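Local coordinates for protein rhamnosidase B (Bacillus sp., PDB 2OKX) that releases terminal alpha-L-rhamnose from glycosides by hydrolysis, as a family 78 glycoside hydrolase built around an alpha barrel, at residues Gln536-Ser542 against Leu898-Val904; Thr549-Ser553 against Ala866-Leu872; Ser875-Val879 against Asp890-Cys896. All blocks are in the same frame, centred on the assembly; numbering follows the deposited sequence.

Contact 1 (Gln536-Ser542 against Leu898-Val904). With GOL (glycerol), chain I.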
loop_
_atom_site.group_PDB
_atom_site.type_symbol
_atom_site.label_atom_id
_atom_site.label_comp_id
_atom_site.label_asym_id
_atom_site.label_seq_id
_atom_site.Cartn_x
_atom_site.Cartn_y
_atom_site.Cartn_z
ATOM N N GLN A 536 -19.545 10.147 9.868
ATOM C CA GLN A 536 -20.804 10.778 9.489
ATOM C C GLN A 536 -21.827 9.838 8.882
ATOM O O GLN A 536 -23.011 10.162 8.817
ATOM C CB GLN A 536 -20.533 11.946 8.536
ATOM C CG GLN A 536 -19.676 13.033 9.175
ATOM C CD GLN A 536 -20.267 13.546 10.479
ATOM O OE1 GLN A 536 -21.397 14.055 10.509
ATOM N NE2 GLN A 536 -19.513 13.412 11.564
ATOM N N GLY A 537 -21.374 8.678 8.421
ATOM C CA GLY A 537 -22.301 7.716 7.858
ATOM C C GLY A 537 -22.483 6.593 8.859
ATOM O O GLY A 537 -21.646 6.415 9.745
ATOM N N SER A 538 -23.569 5.838 8.743
ATOM C CA SER A 538 -23.783 4.733 9.668
ATOM C C SER A 538 -24.785 3.710 9.167
ATOM O O SER A 538 -25.554 3.963 8.231
ATOM C CB SER A 538 -24.238 5.252 11.043
ATOM O OG SER A 538 -25.501 5.891 10.974
ATOM N N PHE A 539 -24.751 2.543 9.803
ATOM C CA PHE A 539 -25.665 1.458 9.493
ATOM C C PHE A 539 -25.687 0.450 10.630
ATOM O O PHE A 539 -24.637 0.038 11.119
ATOM C CB PHE A 539 -25.260 0.725 8.213
ATOM C CG PHE A 539 -26.120 -0.479 7.920
ATOM C CD1 PHE A 539 -27.294 -0.351 7.183
ATOM C CD2 PHE A 539 -25.794 -1.730 8.453
ATOM C CE1 PHE A 539 -28.132 -1.451 6.983
ATOM C CE2 PHE A 539 -26.623 -2.829 8.262
ATOM C CZ PHE A 539 -27.796 -2.693 7.527
ATOM N N ARG A 540 -26.888 0.073 11.054
ATOM C CA ARG A 540 -27.073 -0.944 12.092
ATOM C C ARG A 540 -28.386 -1.637 11.780
ATOM O O ARG A 540 -29.318 -1.004 11.283
ATOM C CB ARG A 540 -27.164 -0.336 13.497
ATOM C CG ARG A 540 -25.910 0.354 13.985
ATOM C CD ARG A 540 -26.063 0.810 15.437
ATOM N NE ARG A 540 -27.397 1.342 15.717
ATOM C CZ ARG A 540 -28.340 0.673 16.378
ATOM N NH1 ARG A 540 -29.528 1.217 16.590
ATOM N NH2 ARG A 540 -28.087 -0.541 16.843
ATOM N N CYS A 541 -28.465 -2.934 12.062
ATOM C CA CYS A 541 -29.690 -3.670 11.810
ATOM C C CYS A 541 -29.864 -4.790 12.830
ATOM O O CYS A 541 -29.012 -4.987 13.702
ATOM C CB CYS A 541 -29.694 -4.230 10.384
ATOM S SG CYS A 541 -28.530 -5.571 10.069
ATOM N N SER A 542 -30.970 -5.519 12.718
ATOM C CA SER A 542 -31.278 -6.604 13.644
ATOM C C SER A 542 -30.283 -7.768 13.595
ATOM O O SER A 542 -30.254 -8.604 14.496
ATOM C CB SER A 542 -32.690 -7.131 13.365
ATOM O OG SER A 542 -32.788 -7.640 12.047
ATOM N N LEU A 898 -34.533 -9.199 7.742
ATOM C CA LEU A 898 -34.250 -8.344 8.893
ATOM C C LEU A 898 -35.542 -7.802 9.513
ATOM O O LEU A 898 -36.550 -7.642 8.819
ATOM C CB LEU A 898 -33.368 -7.173 8.456
ATOM C CG LEU A 898 -32.044 -7.540 7.776
ATOM C CD1 LEU A 898 -31.322 -6.268 7.341
ATOM C CD2 LEU A 898 -31.174 -8.357 8.742
ATOM N N THR A 899 -35.520 -7.521 10.815
ATOM C CA THR A 899 -36.713 -6.989 11.475
ATOM C C THR A 899 -36.647 -5.468 11.594
ATOM O O THR A 899 -37.675 -4.801 11.731
ATOM C CB THR A 899 -36.924 -7.612 12.868
ATOM O OG1 THR A 899 -35.749 -7.434 13.666
ATOM C CG2 THR A 899 -37.224 -9.094 12.736
ATOM N N TRP A 900 -35.434 -4.926 11.538
ATOM C CA TRP A 900 -35.235 -3.480 11.604
ATOM C C TRP A 900 -33.853 -3.106 11.098
ATOM O O TRP A 900 -32.961 -3.949 11.012
ATOM C CB TRP A 900 -35.415 -2.941 13.034
ATOM C CG TRP A 900 -34.436 -3.477 14.056
ATOM C CD1 TRP A 900 -34.601 -4.575 14.851
ATOM C CD2 TRP A 900 -33.133 -2.953 14.362
ATOM N NE1 TRP A 900 -33.484 -4.769 15.633
ATOM C CE2 TRP A 900 -32.568 -3.790 15.353
ATOM C CE3 TRP A 900 -32.390 -1.861 13.895
ATOM C CZ2 TRP A 900 -31.291 -3.571 15.885
ATOM C CZ3 TRP A 900 -31.113 -1.639 14.427
ATOM C CH2 TRP A 900 -30.580 -2.492 15.409
ATOM N N ALA A 901 -33.695 -1.838 10.738
ATOM C CA ALA A 901 -32.417 -1.316 10.262
ATOM C C ALA A 901 -32.485 0.199 10.302
ATOM O O ALA A 901 -33.571 0.787 10.259
ATOM C CB ALA A 901 -32.133 -1.789 8.845
ATOM N N GLU A 902 -31.328 0.832 10.401
ATOM C CA GLU A 902 -31.276 2.284 10.427
ATOM C C GLU A 902 -29.874 2.733 10.048
ATOM O O GLU A 902 -28.905 1.996 10.223
ATOM C CB GLU A 902 -31.667 2.804 11.811
ATOM C CG GLU A 902 -30.852 2.227 12.948
ATOM C CD GLU A 902 -31.590 2.294 14.266
ATOM O OE1 GLU A 902 -31.016 2.827 15.239
ATOM O OE2 GLU A 902 -32.745 1.809 14.329
ATOM N N GLY A 903 -29.767 3.937 9.507
ATOM C CA GLY A 903 -28.466 4.419 9.106
ATOM C C GLY A 903 -28.536 5.853 8.646
ATOM O O GLY A 903 -29.610 6.466 8.639
ATOM N N VAL A 904 -27.383 6.369 8.247
ATOM C CA VAL A 904 -27.248 7.740 7.801
ATOM C C VAL A 904 -26.260 7.775 6.647
ATOM O O VAL A 904 -25.202 7.143 6.706
ATOM C CB VAL A 904 -26.702 8.621 8.947
ATOM C CG1 VAL A 904 -26.544 10.071 8.478
ATOM C CG2 VAL A 904 -27.633 8.531 10.153
HETATM C C1 GOL I . -32.287 -6.496 18.109
HETATM O O1 GOL I . -33.572 -6.703 17.959
HETATM C C2 GOL I . -31.513 -7.806 17.912
HETATM O O2 GOL I . -31.770 -8.353 16.614
HETATM C C3 GOL I . -30.017 -7.541 18.084
HETATM O O3 GOL I . -29.285 -8.754 17.889
HETATM O O HOH W 1 -28.591 3.699 15.193
#
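Cys-541 and Ala-901 face each other as a non-hydrogen-bonded antiparallel pair, CB to CB 3.8 Å, on the buried side of the two strands. Small side chains suit this close pairing. The Cys-541 SG then reaches Leu-898, 4.0 Å from its CD1, and Leu-546 of helix 544-559 touches both residues. Phe-539 points to the same buried side, opposite Gly-903, which, lacking a CB, lets Ser-538 O approach its CA to 3.1 Å. Paired backbone bonds join Ser-538 with Val-904 and Arg-540 with Glu-902. By these bonds strand 538-541, which leads into helix 544-559 of the alpha barrel, becomes an edge strand of the five-stranded C-terminal sheet. The other face, with Ser-538, Arg-540, Glu-902 and Val-904, is more exposed and largely polar. There Arg-540 and Glu-902 run side by side into a salt bridge, NH1 to OE1 2.6 Å, with NH1 above the carboxylate plane and the two planes 90° apart; water 1 also links NE to OE1. Arg-540 NH2 lies at the Trp-900 ring edge, 3.5 Å from CH2, while Trp-900 CZ3 lies over one guanidinium face, the planes 45° apart. Trp-900 CG sits between its backbone N and carbonyl carbon (chi1 62°), which brings the indole across the 541-542 peptide, with Ser-542 CB 3.7 Å from the five-membered ring centroid in a CH-pi contact. Ser-542 OG accepts from Thr-899 N at 3.0 Å.

Contact 2 (Thr549-Ser553 against Ala866-Leu872)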
loop_
_atom_site.group_PDB
_atom_site.type_symbol
_atom_site.label_atom_id
_atom_site.label_comp_id
_atom_site.label_asym_id
_atom_site.label_seq_id
_atom_site.Cartn_x
_atom_site.Cartn_y
_atom_site.Cartn_z
ATOM N N THR A 549 -19.878 -6.758 9.971
ATOM C CA THR A 549 -19.268 -6.702 8.650
ATOM C C THR A 549 -19.196 -5.250 8.197
ATOM O O THR A 549 -18.248 -4.857 7.519
ATOM C CB THR A 549 -20.044 -7.539 7.585
ATOM O OG1 THR A 549 -21.307 -6.925 7.300
ATOM C CG2 THR A 549 -20.277 -8.965 8.086
ATOM N N TRP A 550 -20.193 -4.457 8.582
ATOM C CA TRP A 550 -20.216 -3.038 8.222
ATOM C C TRP A 550 -19.090 -2.326 8.975
ATOM O O TRP A 550 -18.381 -1.484 8.423
ATOM C CB TRP A 550 -21.562 -2.402 8.607
ATOM C CG TRP A 550 -21.758 -1.028 8.008
ATOM C CD1 TRP A 550 -22.307 -0.731 6.783
ATOM C CD2 TRP A 550 -21.357 0.223 8.578
ATOM N NE1 TRP A 550 -22.271 0.629 6.563
ATOM C CE2 TRP A 550 -21.694 1.237 7.648
ATOM C CE3 TRP A 550 -20.741 0.587 9.784
ATOM C CZ2 TRP A 550 -21.436 2.589 7.891
ATOM C CZ3 TRP A 550 -20.484 1.934 10.024
ATOM C CH2 TRP A 550 -20.831 2.916 9.082
ATOM N N GLU A 551 -18.941 -2.676 10.247
ATOM C CA GLU A 551 -17.919 -2.094 11.106
ATOM C C GLU A 551 -16.510 -2.315 10.537
ATOM O O GLU A 551 -15.728 -1.377 10.436
ATOM C CB GLU A 551 -18.035 -2.709 12.506
ATOM C CG GLU A 551 -17.232 -2.018 13.587
ATOM C CD GLU A 551 -17.691 -0.593 13.844
ATOM O OE1 GLU A 551 -18.916 -0.344 13.856
ATOM O OE2 GLU A 551 -16.820 0.276 14.047
ATOM N N ILE A 552 -16.174 -3.543 10.152
ATOM C CA ILE A 552 -14.836 -3.763 9.614
ATOM C C ILE A 552 -14.679 -3.144 8.227
ATOM O O ILE A 552 -13.577 -2.753 7.840
ATOM C CB ILE A 552 -14.442 -5.268 9.575
ATOM C CG1 ILE A 552 -15.334 -6.050 8.616
ATOM C CG2 ILE A 552 -14.520 -5.850 10.978
ATOM C CD1 ILE A 552 -14.865 -7.493 8.413
ATOM N N SER A 553 -15.778 -3.038 7.483
ATOM C CA SER A 553 -15.718 -2.428 6.158
ATOM C C SER A 553 -15.394 -0.941 6.302
ATOM O O SER A 553 -14.625 -0.379 5.524
ATOM C CB SER A 553 -17.054 -2.595 5.419
ATOM O OG SER A 553 -17.297 -3.955 5.083
ATOM N N ALA A 866 -14.297 -3.756 0.856
ATOM C CA ALA A 866 -15.272 -3.233 1.823
ATOM C C ALA A 866 -16.716 -3.094 1.331
ATOM O O ALA A 866 -17.475 -2.265 1.843
ATOM C CB ALA A 866 -14.781 -1.883 2.368
ATOM N N ALA A 867 -17.100 -3.922 0.367
ATOM C CA ALA A 867 -18.450 -3.893 -0.203
ATOM C C ALA A 867 -19.624 -3.654 0.758
ATOM O O ALA A 867 -20.491 -2.823 0.480
ATOM C CB ALA A 867 -18.698 -5.177 -0.999
ATOM N N PRO A 868 -19.679 -4.377 1.894
ATOM C CA PRO A 868 -20.798 -4.169 2.823
ATOM C C PRO A 868 -21.018 -2.710 3.222
ATOM O O PRO A 868 -22.153 -2.296 3.469
ATOM C CB PRO A 868 -20.430 -5.052 4.017
ATOM C CG PRO A 868 -19.645 -6.170 3.365
ATOM C CD PRO A 868 -18.763 -5.416 2.405
ATOM N N GLY A 869 -19.934 -1.941 3.286
ATOM C CA GLY A 869 -20.039 -0.537 3.659
ATOM C C GLY A 869 -20.872 0.266 2.675
ATOM O O GLY A 869 -21.377 1.342 3.001
ATOM N N TYR A 870 -21.015 -0.258 1.464
ATOM C CA TYR A 870 -21.801 0.403 0.430
ATOM C C TYR A 870 -23.171 -0.251 0.261
ATOM O O TYR A 870 -24.190 0.433 0.283
ATOM C CB TYR A 870 -21.057 0.356 -0.905
ATOM C CG TYR A 870 -21.885 0.792 -2.104
ATOM C CD1 TYR A 870 -22.167 2.141 -2.338
ATOM C CD2 TYR A 870 -22.369 -0.149 -3.008
ATOM C CE1 TYR A 870 -22.916 2.544 -3.455
ATOM C CE2 TYR A 870 -23.117 0.237 -4.123
ATOM C CZ TYR A 870 -23.385 1.583 -4.340
ATOM O OH TYR A 870 -24.106 1.952 -5.454
ATOM N N PHE A 871 -23.198 -1.575 0.108
ATOM C CA PHE A 871 -24.462 -2.266 -0.121
ATOM C C PHE A 871 -25.483 -2.294 1.003
ATOM O O PHE A 871 -26.684 -2.296 0.731
ATOM C CB PHE A 871 -24.207 -3.697 -0.621
ATOM C CG PHE A 871 -23.559 -3.747 -1.971
ATOM C CD1 PHE A 871 -22.176 -3.842 -2.092
ATOM C CD2 PHE A 871 -24.325 -3.607 -3.125
ATOM C CE1 PHE A 871 -21.563 -3.789 -3.339
ATOM C CE2 PHE A 871 -23.724 -3.551 -4.378
ATOM C CZ PHE A 871 -22.339 -3.640 -4.488
ATOM N N LEU A 872 -25.036 -2.315 2.255
ATOM C CA LEU A 872 -25.990 -2.346 3.357
ATOM C C LEU A 872 -26.795 -1.048 3.388
ATOM O O LEU A 872 -28.012 -1.071 3.575
ATOM C CB LEU A 872 -25.273 -2.580 4.696
ATOM C CG LEU A 872 -24.619 -3.967 4.807
ATOM C CD1 LEU A 872 -23.893 -4.115 6.149
ATOM C CD2 LEU A 872 -25.692 -5.044 4.658
HETATM O O HOH W 2 -23.674 1.927 4.236
#
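Ser-553 and Trp-550 of helix 544-559 pack on Ala-866, Pro-868, Gly-869 and Leu-872, where the first and last helices of the catalytic alpha barrel meet at 128°, their local axes 8.7 Å apart. Compact residues make the close van der Waals contacts. Ala-866 CB rests 3.5 Å from Ser-553 O, and Gly-869, with no side chain, brings its backbone N within 3.6 Å of Ser-553 CB. Pro-868 suits the first turn of its helix, where a backbone N-H would have no helical acceptor, and its ring lies against Ser-553 OG, 3.4 Å from CD. The apolar pair is formed by larger groups at the other end: Leu-872 CD1 meets the edge of the Trp-550 indole 3.8 Å from CD1, and also approaches Thr-549 OG1. Val-590 of helix 577-590 touches the same tryptophan.

The hydroxyls of this interface turn back to their own helix. With Ser-553 OG beside its backbone N (chi1 -68°), the hydroxyl donates to Thr-549 O at 2.8 Å; that carbonyl also accepts Ser-553 N, from the opposite face of its plane. Thr-549 OG1 is hydrogen-bonded to Leu-546 O. The polar link between the helices runs through one bound water. Water 2 lies in the indole plane, accepting from Trp-550 NE1 at 3.0 Å and donating to Gly-869 O at 2.7 Å.

Contact 3 (Ser875-Val879 against Asp890-Cys896)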
loop_
_atom_site.group_PDB
_atom_site.type_symbol
_atom_site.label_atom_id
_atom_site.label_comp_id
_atom_site.label_asym_id
_atom_site.label_seq_id
_atom_site.Cartn_x
_atom_site.Cartn_y
_atom_site.Cartn_z
ATOM N N SER A 875 -28.441 -0.984 -0.894
ATOM C CA SER A 875 -29.362 -2.050 -1.268
ATOM C C SER A 875 -30.379 -2.466 -0.210
ATOM O O SER A 875 -31.522 -2.781 -0.540
ATOM C CB SER A 875 -28.570 -3.288 -1.697
ATOM O OG SER A 875 -27.927 -3.082 -2.944
ATOM N N ILE A 876 -29.962 -2.462 1.053
ATOM C CA ILE A 876 -30.807 -2.908 2.165
ATOM C C ILE A 876 -31.539 -1.801 2.920
ATOM O O ILE A 876 -32.771 -1.806 2.995
ATOM C CB ILE A 876 -29.952 -3.729 3.169
ATOM C CG1 ILE A 876 -29.125 -4.767 2.405
ATOM C CG2 ILE A 876 -30.839 -4.410 4.196
ATOM C CD1 ILE A 876 -29.938 -5.725 1.562
ATOM N N LEU A 877 -30.794 -0.869 3.505
ATOM C CA LEU A 877 -31.429 0.232 4.223
ATOM C C LEU A 877 -32.367 0.921 3.229
ATOM O O LEU A 877 -33.459 1.364 3.592
ATOM C CB LEU A 877 -30.383 1.226 4.718
ATOM C CG LEU A 877 -30.949 2.406 5.510
ATOM C CD1 LEU A 877 -31.623 1.917 6.801
ATOM C CD2 LEU A 877 -29.813 3.364 5.830
ATOM N N GLY A 878 -31.915 1.017 1.980
ATOM C CA GLY A 878 -32.729 1.601 0.926
ATOM C C GLY A 878 -32.390 2.984 0.402
ATOM O O GLY A 878 -33.179 3.553 -0.348
ATOM N N VAL A 879 -31.232 3.527 0.761
ATOM C CA VAL A 879 -30.868 4.871 0.307
ATOM C C VAL A 879 -30.056 4.895 -0.982
ATOM O O VAL A 879 -28.938 4.384 -1.026
ATOM C CB VAL A 879 -30.060 5.630 1.387
ATOM C CG1 VAL A 879 -29.733 7.040 0.900
ATOM C CG2 VAL A 879 -30.846 5.687 2.687
ATOM N N ASP A 890 -33.884 8.398 -3.718
ATOM C CA ASP A 890 -34.847 7.317 -3.795
ATOM C C ASP A 890 -34.701 6.458 -2.547
ATOM O O ASP A 890 -33.613 5.957 -2.258
ATOM C CB ASP A 890 -34.580 6.461 -5.033
ATOM C CG ASP A 890 -34.780 7.226 -6.326
ATOM O OD1 ASP A 890 -34.351 6.719 -7.382
ATOM O OD2 ASP A 890 -35.366 8.330 -6.286
ATOM N N ILE A 891 -35.791 6.310 -1.799
ATOM C CA ILE A 891 -35.787 5.484 -0.598
ATOM C C ILE A 891 -36.620 4.244 -0.907
ATOM O O ILE A 891 -37.844 4.323 -1.062
ATOM C CB ILE A 891 -36.405 6.229 0.606
ATOM C CG1 ILE A 891 -35.667 7.552 0.846
ATOM C CG2 ILE A 891 -36.334 5.349 1.858
ATOM C CD1 ILE A 891 -34.180 7.411 1.130
ATOM N N ALA A 892 -35.953 3.099 -1.013
ATOM C CA ALA A 892 -36.631 1.843 -1.321
ATOM C C ALA A 892 -35.998 0.701 -0.532
ATOM O O ALA A 892 -35.150 -0.022 -1.045
ATOM C CB ALA A 892 -36.537 1.560 -2.819
ATOM N N PRO A 893 -36.417 0.525 0.726
ATOM C CA PRO A 893 -35.886 -0.533 1.592
ATOM C C PRO A 893 -36.126 -1.941 1.056
ATOM O O PRO A 893 -37.104 -2.191 0.350
ATOM C CB PRO A 893 -36.621 -0.303 2.916
ATOM C CG PRO A 893 -36.966 1.164 2.888
ATOM C CD PRO A 893 -37.411 1.337 1.449
ATOM N N GLN A 894 -35.203 -2.844 1.386
ATOM C CA GLN A 894 -35.293 -4.255 1.024
ATOM C C GLN A 894 -34.862 -4.980 2.298
ATOM O O GLN A 894 -33.724 -5.437 2.414
ATOM C CB GLN A 894 -34.348 -4.601 -0.137
ATOM C CG GLN A 894 -34.752 -3.987 -1.480
ATOM C CD GLN A 894 -36.150 -4.399 -1.925
ATOM O OE1 GLN A 894 -36.729 -3.786 -2.823
ATOM N NE2 GLN A 894 -36.695 -5.443 -1.305
ATOM N N PRO A 895 -35.769 -5.068 3.285
ATOM C CA PRO A 895 -35.521 -5.719 4.574
ATOM C C PRO A 895 -35.071 -7.176 4.520
ATOM O O PRO A 895 -34.376 -7.645 5.426
ATOM C CB PRO A 895 -36.856 -5.569 5.301
ATOM C CG PRO A 895 -37.429 -4.308 4.704
ATOM C CD PRO A 895 -37.129 -4.495 3.249
ATOM N N CYS A 896 -35.471 -7.890 3.474
ATOM C CA CYS A 896 -35.118 -9.299 3.355
ATOM C C CYS A 896 -35.595 -9.978 4.632
ATOM O O CYS A 896 -36.782 -9.913 4.956
ATOM C CB CYS A 896 -33.604 -9.463 3.187
ATOM S SG CYS A 896 -32.959 -8.659 1.713
#
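Two backbone bonds, Gln-894 N to Ile-876 O (3.1 Å, an almost straight 177°) and Ala-892 N to a lone pair of Gly-878 O in the carbonyl plane (2.9 Å), hold the turn after helix 868-876 to residues 892-894. Gly-878 is the first residue to leave helical angles, and its phi of 106° is readily taken by glycine. Between the two donors comes Pro-893, which has no N-H to satisfy; its N faces Gly-878 CA at 3.8 Å, a closeness that the absent glycine side chain permits. The proline CG packs on Leu-877 O, whose hydrogen bond comes from Trp-917 NE1.

Val-879 and Ile-891 form the one antiparallel, non-hydrogen-bonded pair; their branched side chains lie side by side, pointing the same way, CG2 to CD1 4.1 Å. At the other end Ile-876 CD1 approaches Cys-896 SG at 4.2 Å, and Gln-894 CB lies 3.4 Å from Ser-875 O. A carbonyl at a helix C terminus, such as Ile-876 O, has no following turn to supply a donor; the returning chain provides one, and another to Gly-878 O in the turn, so the chain goes from the helix into the short sheet with these two carbonyls satisfied.

How the contacts relate
From the N terminus, strand 538-541 comes first and leads directly into helix 544-559; the chain then builds the rest of the alpha barrel before returning in helix 868-876, which closes contact 2 across 312 intervening residues. The same helix leads into contact 3, a local closure over ten residues. Strand 900-906 follows and completes contact 1, the widest loop, which encloses the other two; those lie in series, and none cross. Trp-550 packs against Phe-539, joining contacts 1 and 2, and Leu-877 packs against Glu-902 and Gly-903, joining 1 and 3. Together they tie the first and last barrel helices to the C-terminal sheet domain.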